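PDB 6IMV: endo-beta-1,2-glucanase from Talaromyces funiculosus, which hydrolyses internal linkages of beta-1,2-glucans as an endo-acting glycoside hydrolase and is captured here in complex with sophorose. Local coordinates for residues A[174-179]-A[193-198]; A[119-124]-A[189-194]; A[31-36]-A[396-401]. All coordinates share one frame; numbering follows the deposited sequence.

Interaction 1 (A[174-179]-A[193-198]); sequences YAFIQA and KKWQTW
Phe176 turns an edge of its ring toward the face of the Trp195 five-membered ring, an edge-to-face (T-shaped) pair with centroids 5.6 Å apart and planes at 70°. Its CE2 comes nearest, 4.1 Å from CD1 of Trp195. Aliphatic contacts lie beside this pair. Ile177 sets CG1 anti to its own carbonyl carbon (chi1 -74°), which carries the branch across to the other helix: CG1 rests 3.9 Å from Trp195 CB, and the terminal CD1 lies over the backbone, 3.6 Å from Gln196 CA. Its second branch, CG2, meets the Gln196 amide at OE1, 3.6 Å away. The polar ends find partners outside the pair: Trp195 NE1 donates to the Met120 carbonyl, while Gln196 is held at both amide atoms, OE1 by Lys454 and NE2 by Asp200. With an alanine in place of Ile177 both branches are gone, which would probably open a gap between the two helices, leaving Trp195 CB and the Gln196 backbone without their aliphatic cover. The short segment axes approach to 9.4 Å at 156°, and only three residues separate helix 163-182 from helix 186-210. The arrangement is an antiparallel alpha-helical hairpin, consistent with the (alpha/alpha)6 toroid of this glycoside hydrolase family.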
# COMPACT_ATOMS: atom_id res chain seq x y z
N TYR A 174 5.90 -3.87 12.95
CA TYR A 174 6.02 -3.02 14.15
C TYR A 174 4.62 -2.78 14.74
O TYR A 174 4.41 -3.00 15.95
CB TYR A 174 6.74 -1.73 13.74
CG TYR A 174 7.24 -0.82 14.84
CD1 TYR A 174 8.53 -0.93 15.33
CD2 TYR A 174 6.46 0.23 15.30
CE1 TYR A 174 9.02 -0.05 16.28
CE2 TYR A 174 6.93 1.12 16.26
CZ TYR A 174 8.22 0.97 16.76
OH TYR A 174 8.69 1.84 17.70
N ALA A 175 3.67 -2.40 13.89
CA ALA A 175 2.25 -2.22 14.28
C ALA A 175 1.65 -3.52 14.82
O ALA A 175 0.98 -3.51 15.87
CB ALA A 175 1.44 -1.72 13.11
N PHE A 176 1.85 -4.61 14.09
CA PHE A 176 1.24 -5.89 14.43
C PHE A 176 1.69 -6.32 15.83
O PHE A 176 0.89 -6.82 16.62
CB PHE A 176 1.60 -6.98 13.42
CG PHE A 176 1.09 -8.34 13.83
CD1 PHE A 176 -0.21 -8.72 13.56
CD2 PHE A 176 1.91 -9.21 14.53
CE1 PHE A 176 -0.68 -9.95 13.97
CE2 PHE A 176 1.44 -10.45 14.93
CZ PHE A 176 0.14 -10.82 14.64
N ILE A 177 2.99 -6.16 16.10
CA ILE A 177 3.58 -6.52 17.38
C ILE A 177 2.86 -5.76 18.49
O ILE A 177 2.47 -6.36 19.49
CB ILE A 177 5.10 -6.25 17.39
CG1 ILE A 177 5.85 -7.30 16.57
CG2 ILE A 177 5.65 -6.15 18.81
CD1 ILE A 177 7.21 -6.84 16.12
N GLN A 178 2.69 -4.44 18.30
CA GLN A 178 2.01 -3.60 19.26
C GLN A 178 0.56 -4.08 19.45
O GLN A 178 0.09 -4.19 20.59
CB GLN A 178 2.05 -2.13 18.86
CG GLN A 178 1.52 -1.20 19.93
CD GLN A 178 2.31 -1.31 21.21
OE1 GLN A 178 3.52 -1.13 21.24
NE2 GLN A 178 1.63 -1.63 22.30
N ALA A 179 -0.14 -4.35 18.34
CA ALA A 179 -1.54 -4.77 18.40
C ALA A 179 -1.67 -6.07 19.21
O ALA A 179 -2.54 -6.19 20.05
CB ALA A 179 -2.08 -4.96 17.00
N LYS A 193 6.43 -11.60 20.20
CA LYS A 193 7.84 -11.58 20.60
C LYS A 193 8.70 -12.31 19.56
O LYS A 193 9.83 -11.91 19.32
CB LYS A 193 8.01 -12.17 22.01
CG LYS A 193 7.62 -11.21 23.12
CD LYS A 193 7.51 -11.87 24.48
CE LYS A 193 7.19 -10.87 25.57
NZ LYS A 193 7.43 -11.45 26.92
N LYS A 194 8.15 -13.35 18.93
CA LYS A 194 8.85 -14.04 17.84
C LYS A 194 8.98 -13.11 16.62
O LYS A 194 10.02 -13.07 15.98
CB LYS A 194 8.11 -15.33 17.47
CG LYS A 194 8.04 -16.38 18.58
CD LYS A 194 7.12 -17.53 18.22
CE LYS A 194 6.87 -18.46 19.37
NZ LYS A 194 6.11 -19.64 18.92
N TRP A 195 7.92 -12.34 16.34
CA TRP A 195 7.95 -11.34 15.28
C TRP A 195 8.93 -10.22 15.63
O TRP A 195 9.62 -9.71 14.73
CB TRP A 195 6.55 -10.80 14.94
CG TRP A 195 5.86 -11.65 13.91
CD1 TRP A 195 4.88 -12.57 14.14
CD2 TRP A 195 6.15 -11.72 12.51
NE1 TRP A 195 4.52 -13.19 12.98
CE2 TRP A 195 5.28 -12.69 11.95
CE3 TRP A 195 7.05 -11.06 11.66
CZ2 TRP A 195 5.28 -13.01 10.59
CZ3 TRP A 195 7.05 -11.38 10.31
CH2 TRP A 195 6.18 -12.33 9.79
N GLN A 196 9.02 -9.86 16.92
CA GLN A 196 9.95 -8.83 17.38
C GLN A 196 11.39 -9.28 17.07
O GLN A 196 12.22 -8.50 16.59
CB GLN A 196 9.73 -8.51 18.87
CG GLN A 196 10.66 -7.44 19.44
CD GLN A 196 10.25 -6.02 19.15
OE1 GLN A 196 9.11 -5.61 19.41
NE2 GLN A 196 11.18 -5.22 18.64
N THR A 197 11.68 -10.57 17.31
CA THR A 197 12.99 -11.16 17.01
C THR A 197 13.31 -11.04 15.52
O THR A 197 14.44 -10.66 15.15
CB THR A 197 13.04 -12.62 17.49
OG1 THR A 197 12.83 -12.54 18.90
CG2 THR A 197 14.36 -13.31 17.20
N TRP A 198 12.34 -11.38 14.65
CA TRP A 198 12.54 -11.27 13.21
C TRP A 198 12.84 -9.80 12.85
O TRP A 198 13.81 -9.50 12.17
CB TRP A 198 11.32 -11.81 12.42
CG TRP A 198 11.45 -11.56 10.95
CD1 TRP A 198 12.10 -12.35 10.04
CD2 TRP A 198 11.00 -10.40 10.23
NE1 TRP A 198 12.09 -11.75 8.81
CE2 TRP A 198 11.41 -10.56 8.89
CE3 TRP A 198 10.29 -9.24 10.58
CZ2 TRP A 198 11.12 -9.62 7.91
CZ3 TRP A 198 10.01 -8.31 9.61
CH2 TRP A 198 10.42 -8.50 8.29

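Interaction 2 (A[119-124]-A[189-194]); sequences IMDTKL and IDLAKK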
# COMPACT_ATOMS: atom_id res chain seq x y z
N ILE A 119 -2.35 -17.30 10.90
CA ILE A 119 -1.67 -17.07 9.62
C ILE A 119 -0.30 -16.43 9.89
O ILE A 119 0.69 -16.78 9.24
CB ILE A 119 -2.55 -16.24 8.66
CG1 ILE A 119 -3.82 -17.00 8.26
CG2 ILE A 119 -1.74 -15.84 7.43
CD1 ILE A 119 -4.91 -16.13 7.66
N MET A 120 -0.23 -15.50 10.84
CA MET A 120 1.02 -14.78 11.13
C MET A 120 2.05 -15.74 11.74
O MET A 120 3.25 -15.55 11.55
CB MET A 120 0.78 -13.59 12.06
CG MET A 120 0.18 -12.39 11.35
SD MET A 120 1.32 -11.70 10.13
CE MET A 120 2.43 -10.76 11.18
N ASP A 121 1.58 -16.77 12.45
CA ASP A 121 2.44 -17.80 13.00
C ASP A 121 3.04 -18.63 11.86
O ASP A 121 4.25 -18.79 11.76
CB ASP A 121 1.68 -18.67 14.01
CG ASP A 121 2.59 -19.65 14.73
OD1 ASP A 121 3.37 -20.32 14.06
OD2 ASP A 121 2.53 -19.72 15.97
N THR A 122 2.17 -19.13 10.98
CA THR A 122 2.59 -19.89 9.80
C THR A 122 3.55 -19.04 8.96
O THR A 122 4.59 -19.53 8.51
CB THR A 122 1.39 -20.33 8.95
OG1 THR A 122 0.50 -21.03 9.82
CG2 THR A 122 1.77 -21.23 7.80
N LYS A 123 3.20 -17.76 8.75
CA LYS A 123 3.98 -16.83 7.91
C LYS A 123 5.40 -16.70 8.47
O LYS A 123 6.35 -16.80 7.70
CB LYS A 123 3.31 -15.46 7.83
CG LYS A 123 4.09 -14.39 7.06
CD LYS A 123 3.49 -13.00 7.18
CE LYS A 123 2.13 -12.85 6.52
NZ LYS A 123 2.17 -13.20 5.08
N LEU A 124 5.52 -16.47 9.79
CA LEU A 124 6.82 -16.28 10.42
C LEU A 124 7.71 -17.50 10.18
O LEU A 124 8.89 -17.36 9.87
CB LEU A 124 6.66 -16.03 11.92
CG LEU A 124 7.98 -15.78 12.67
CD1 LEU A 124 8.80 -14.67 12.01
CD2 LEU A 124 7.73 -15.45 14.12
N ILE A 189 0.90 -12.56 22.65
CA ILE A 189 2.13 -11.89 23.11
C ILE A 189 3.36 -12.71 22.68
O ILE A 189 4.35 -12.14 22.22
CB ILE A 189 2.11 -11.63 24.63
CG1 ILE A 189 1.16 -10.48 24.97
CG2 ILE A 189 3.51 -11.37 25.16
CD1 ILE A 189 0.70 -10.46 26.41
N ASP A 190 3.30 -14.03 22.86
CA ASP A 190 4.38 -14.95 22.46
C ASP A 190 4.64 -14.85 20.95
O ASP A 190 5.79 -14.79 20.53
CB ASP A 190 4.07 -16.40 22.83
CG ASP A 190 4.10 -16.67 24.33
OD1 ASP A 190 4.62 -15.82 25.08
OD2 ASP A 190 3.61 -17.75 24.72
N LEU A 191 3.56 -14.87 20.15
CA LEU A 191 3.65 -14.69 18.70
C LEU A 191 4.35 -13.35 18.40
O LEU A 191 5.25 -13.31 17.56
CB LEU A 191 2.25 -14.73 18.08
CG LEU A 191 2.18 -14.49 16.57
CD1 LEU A 191 3.04 -15.50 15.80
CD2 LEU A 191 0.74 -14.53 16.07
N ALA A 192 3.95 -12.29 19.11
CA ALA A 192 4.46 -10.94 18.91
C ALA A 192 5.97 -10.90 19.16
O ALA A 192 6.70 -10.23 18.43
CB ALA A 192 3.75 -9.97 19.83
N LYS A 193 6.43 -11.60 20.20
CA LYS A 193 7.84 -11.58 20.60
C LYS A 193 8.70 -12.31 19.56
O LYS A 193 9.83 -11.91 19.32
CB LYS A 193 8.01 -12.17 22.01
CG LYS A 193 7.62 -11.21 23.12
CD LYS A 193 7.51 -11.87 24.48
CE LYS A 193 7.19 -10.87 25.57
NZ LYS A 193 7.43 -11.45 26.92
N LYS A 194 8.15 -13.35 18.93
CA LYS A 194 8.85 -14.04 17.84
C LYS A 194 8.98 -13.11 16.62
O LYS A 194 10.02 -13.07 15.98
CB LYS A 194 8.11 -15.33 17.47
CG LYS A 194 8.04 -16.38 18.58
CD LYS A 194 7.12 -17.53 18.22
CE LYS A 194 6.87 -18.46 19.37
NZ LYS A 194 6.11 -19.64 18.92
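Leu191 reaches across from helix 186-210 to Met120 and Asp121, dividing its two methyls between them. With CG anti to the backbone N (chi1 178°) the chain extends to helix 112-133, and the chi2 turn (58°) then sets CD1 against the Asp121 backbone, 3.7 Å from CA, and CD2 4.1 Å from Met120 CB. Met120 gives only the root of its side chain to this contact: bends at chi2 and chi3 lead the thioether away, toward Phe176 and helix 80-94. One turn on, Leu124 also holds CG anti to N and presses CD2 against Lys194 CB at 3.4 Å, tighter than usual for two carbons. The helices run near-parallel, 29° apart with local axes 10.5 Å from each other, consistent with neighbours in one layer of an (alpha/alpha) toroid; Phe176 of helix 163-182 touches both Met120 and Leu191. Toward the exposed side the Lys194 chain, extended beyond CG, crosses Leu124 at about a right angle. Its NZ stops 4.6 Å from Asp121 OD2, not in contact, though the opposite charges may attract weakly. The other carboxylate oxygen of Asp121, OD1, accepts a hydrogen bond from Gln125 NE2, one turn along its own helix.

Interaction 3 (A[31-36]-A[396-401]); sequences SKFIND and VGMAWW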
# COMPACT_ATOMS: atom_id res chain seq x y z
N SER A 31 -20.65 4.88 6.50
CA SER A 31 -20.41 3.67 7.29
C SER A 31 -21.20 2.48 6.74
O SER A 31 -20.68 1.37 6.68
CB SER A 31 -20.71 3.90 8.74
OG SER A 31 -19.68 4.68 9.30
N LYS A 32 -22.45 2.72 6.35
CA LYS A 32 -23.28 1.65 5.86
C LYS A 32 -22.68 1.09 4.57
O LYS A 32 -22.60 -0.13 4.38
CB LYS A 32 -24.73 2.10 5.62
CG LYS A 32 -25.61 0.98 5.10
CD LYS A 32 -27.06 1.31 4.90
CE LYS A 32 -27.74 0.21 4.10
NZ LYS A 32 -29.17 0.51 3.86
N PHE A 33 -22.28 1.99 3.67
CA PHE A 33 -21.67 1.60 2.40
C PHE A 33 -20.36 0.85 2.67
O PHE A 33 -20.12 -0.19 2.10
CB PHE A 33 -21.45 2.82 1.51
CG PHE A 33 -20.96 2.48 0.12
CD1 PHE A 33 -21.84 2.04 -0.86
CD2 PHE A 33 -19.62 2.58 -0.20
CE1 PHE A 33 -21.38 1.73 -2.13
CE2 PHE A 33 -19.16 2.25 -1.47
CZ PHE A 33 -20.04 1.82 -2.43
N ILE A 34 -19.54 1.39 3.57
CA ILE A 34 -18.23 0.80 3.88
C ILE A 34 -18.40 -0.62 4.43
O ILE A 34 -17.58 -1.49 4.17
CB ILE A 34 -17.44 1.73 4.82
CG1 ILE A 34 -16.86 2.91 4.04
CG2 ILE A 34 -16.38 0.97 5.59
CD1 ILE A 34 -16.38 4.05 4.90
N ASN A 35 -19.48 -0.83 5.20
CA ASN A 35 -19.79 -2.14 5.77
C ASN A 35 -20.00 -3.17 4.64
O ASN A 35 -19.60 -4.34 4.77
CB ASN A 35 -21.02 -2.02 6.67
CG ASN A 35 -21.34 -3.28 7.44
OD1 ASN A 35 -20.51 -3.74 8.22
ND2 ASN A 35 -22.53 -3.80 7.23
N ASP A 36 -20.62 -2.74 3.54
CA ASP A 36 -20.82 -3.61 2.38
C ASP A 36 -19.48 -3.86 1.68
O ASP A 36 -19.18 -4.99 1.30
CB ASP A 36 -21.87 -3.03 1.43
CG ASP A 36 -23.28 -3.16 1.98
OD1 ASP A 36 -23.45 -3.87 2.99
OD2 ASP A 36 -24.20 -2.56 1.41
N VAL A 396 -16.44 10.98 0.65
CA VAL A 396 -15.96 11.40 -0.65
C VAL A 396 -15.15 10.25 -1.27
O VAL A 396 -15.38 9.89 -2.42
CB VAL A 396 -15.16 12.72 -0.57
CG1 VAL A 396 -14.45 13.02 -1.87
CG2 VAL A 396 -16.05 13.89 -0.17
N GLY A 397 -14.24 9.67 -0.48
CA GLY A 397 -13.46 8.50 -0.88
C GLY A 397 -14.34 7.41 -1.48
O GLY A 397 -14.10 6.93 -2.60
N MET A 398 -15.38 7.05 -0.74
CA MET A 398 -16.28 5.96 -1.13
C MET A 398 -17.19 6.36 -2.30
O MET A 398 -17.59 5.49 -3.07
CB MET A 398 -17.13 5.51 0.06
CG MET A 398 -16.35 4.68 1.06
SD MET A 398 -15.67 3.19 0.31
CE MET A 398 -13.96 3.70 0.11
N ALA A 399 -17.49 7.65 -2.45
CA ALA A 399 -18.25 8.13 -3.62
C ALA A 399 -17.43 7.86 -4.89
O ALA A 399 -17.97 7.36 -5.90
CB ALA A 399 -18.61 9.59 -3.48
N TRP A 400 -16.13 8.18 -4.84
CA TRP A 400 -15.24 7.96 -5.98
C TRP A 400 -15.08 6.47 -6.25
O TRP A 400 -15.13 6.02 -7.40
CB TRP A 400 -13.90 8.66 -5.76
CG TRP A 400 -13.97 10.12 -6.05
CD1 TRP A 400 -14.13 11.14 -5.16
CD2 TRP A 400 -13.90 10.74 -7.35
NE1 TRP A 400 -14.18 12.34 -5.81
CE2 TRP A 400 -14.04 12.13 -7.15
CE3 TRP A 400 -13.77 10.26 -8.65
CZ2 TRP A 400 -14.01 13.03 -8.20
CZ3 TRP A 400 -13.75 11.15 -9.70
CH2 TRP A 400 -13.86 12.52 -9.47
N TRP A 401 -14.91 5.69 -5.17
CA TRP A 401 -14.83 4.24 -5.22
C TRP A 401 -16.07 3.66 -5.93
O TRP A 401 -15.95 2.86 -6.85
CB TRP A 401 -14.67 3.68 -3.80
CG TRP A 401 -14.31 2.23 -3.74
CD1 TRP A 401 -13.06 1.69 -3.59
CD2 TRP A 401 -15.23 1.11 -3.76
NE1 TRP A 401 -13.14 0.33 -3.51
CE2 TRP A 401 -14.45 -0.06 -3.63
CE3 TRP A 401 -16.61 0.98 -3.89
CZ2 TRP A 401 -15.02 -1.33 -3.63
CZ3 TRP A 401 -17.17 -0.27 -3.88
CH2 TRP A 401 -16.39 -1.41 -3.75
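Phe33 swings its ring toward Met398 and Trp401 by placing CG anti to the backbone N (chi1 -174°), while Met398 answers with CG anti to its carbonyl carbon and then folds at chi2 and chi3. The folded thioether brings SD alongside the edge of the phenyl ring, 5.2 Å from the Phe33 ring centroid, a Met-aromatic contact made in the region of the ring plane and not over a face. Closer in, Met398 CB lies 3.9 Å from Phe33 CD2. Further round the same ring, CE2 and CZ approach the six-membered ring of Trp401: Phe33 CE2 is 3.7 Å from Trp401 CE3, which sits at the phenyl edge near its plane. The two planes are steeply inclined, at 76°, with the pair set obliquely. Next to the ring, Ile34 crosses the methionine at about a right angle and packs CG1 3.5 Å from Met398 CG. Met398 thus touches both an aliphatic branch and an aromatic edge, and all four touching side chains are buried. No hydrogen bond joins the two segments, whose axes come within 10.4 Å at 50°: this is apolar helix-helix packing with a Met-aromatic contact within it. Tyr21 and Phe17, near the N-terminus, add edge-to-face partners to Phe33. The contact brings helix 30-41, early in the chain, against helix 394-405, some 360 residues later; helix 433-443, directly after strand 427-432, touches both through Ile443, which meets Ile34 and Met398, and helix 318-337 packs against Trp400 of helix 394-405.

In the fold
Interactions 1 and 2 form one continuous patch: both use helix 186-210, share Lys193 and Lys194, and have centres about 8 Å apart. The two are tied by the indole of Trp195 and by Phe176, which reach from interaction 1 onto Met120 of interaction 2. Interaction 3 joins two other helices, with its centre about 31 and 33 Å from theirs, and touches neither. All three contacts are mainly buried and lack hydrogen bonds between their own segments, but interaction 2 runs out to an exposed lysine and a partly exposed aspartate. Aromatic edges contribute to interactions 1 and 3, with sulfur added in interaction 3, whereas interaction 2 relies on aliphatic methyls.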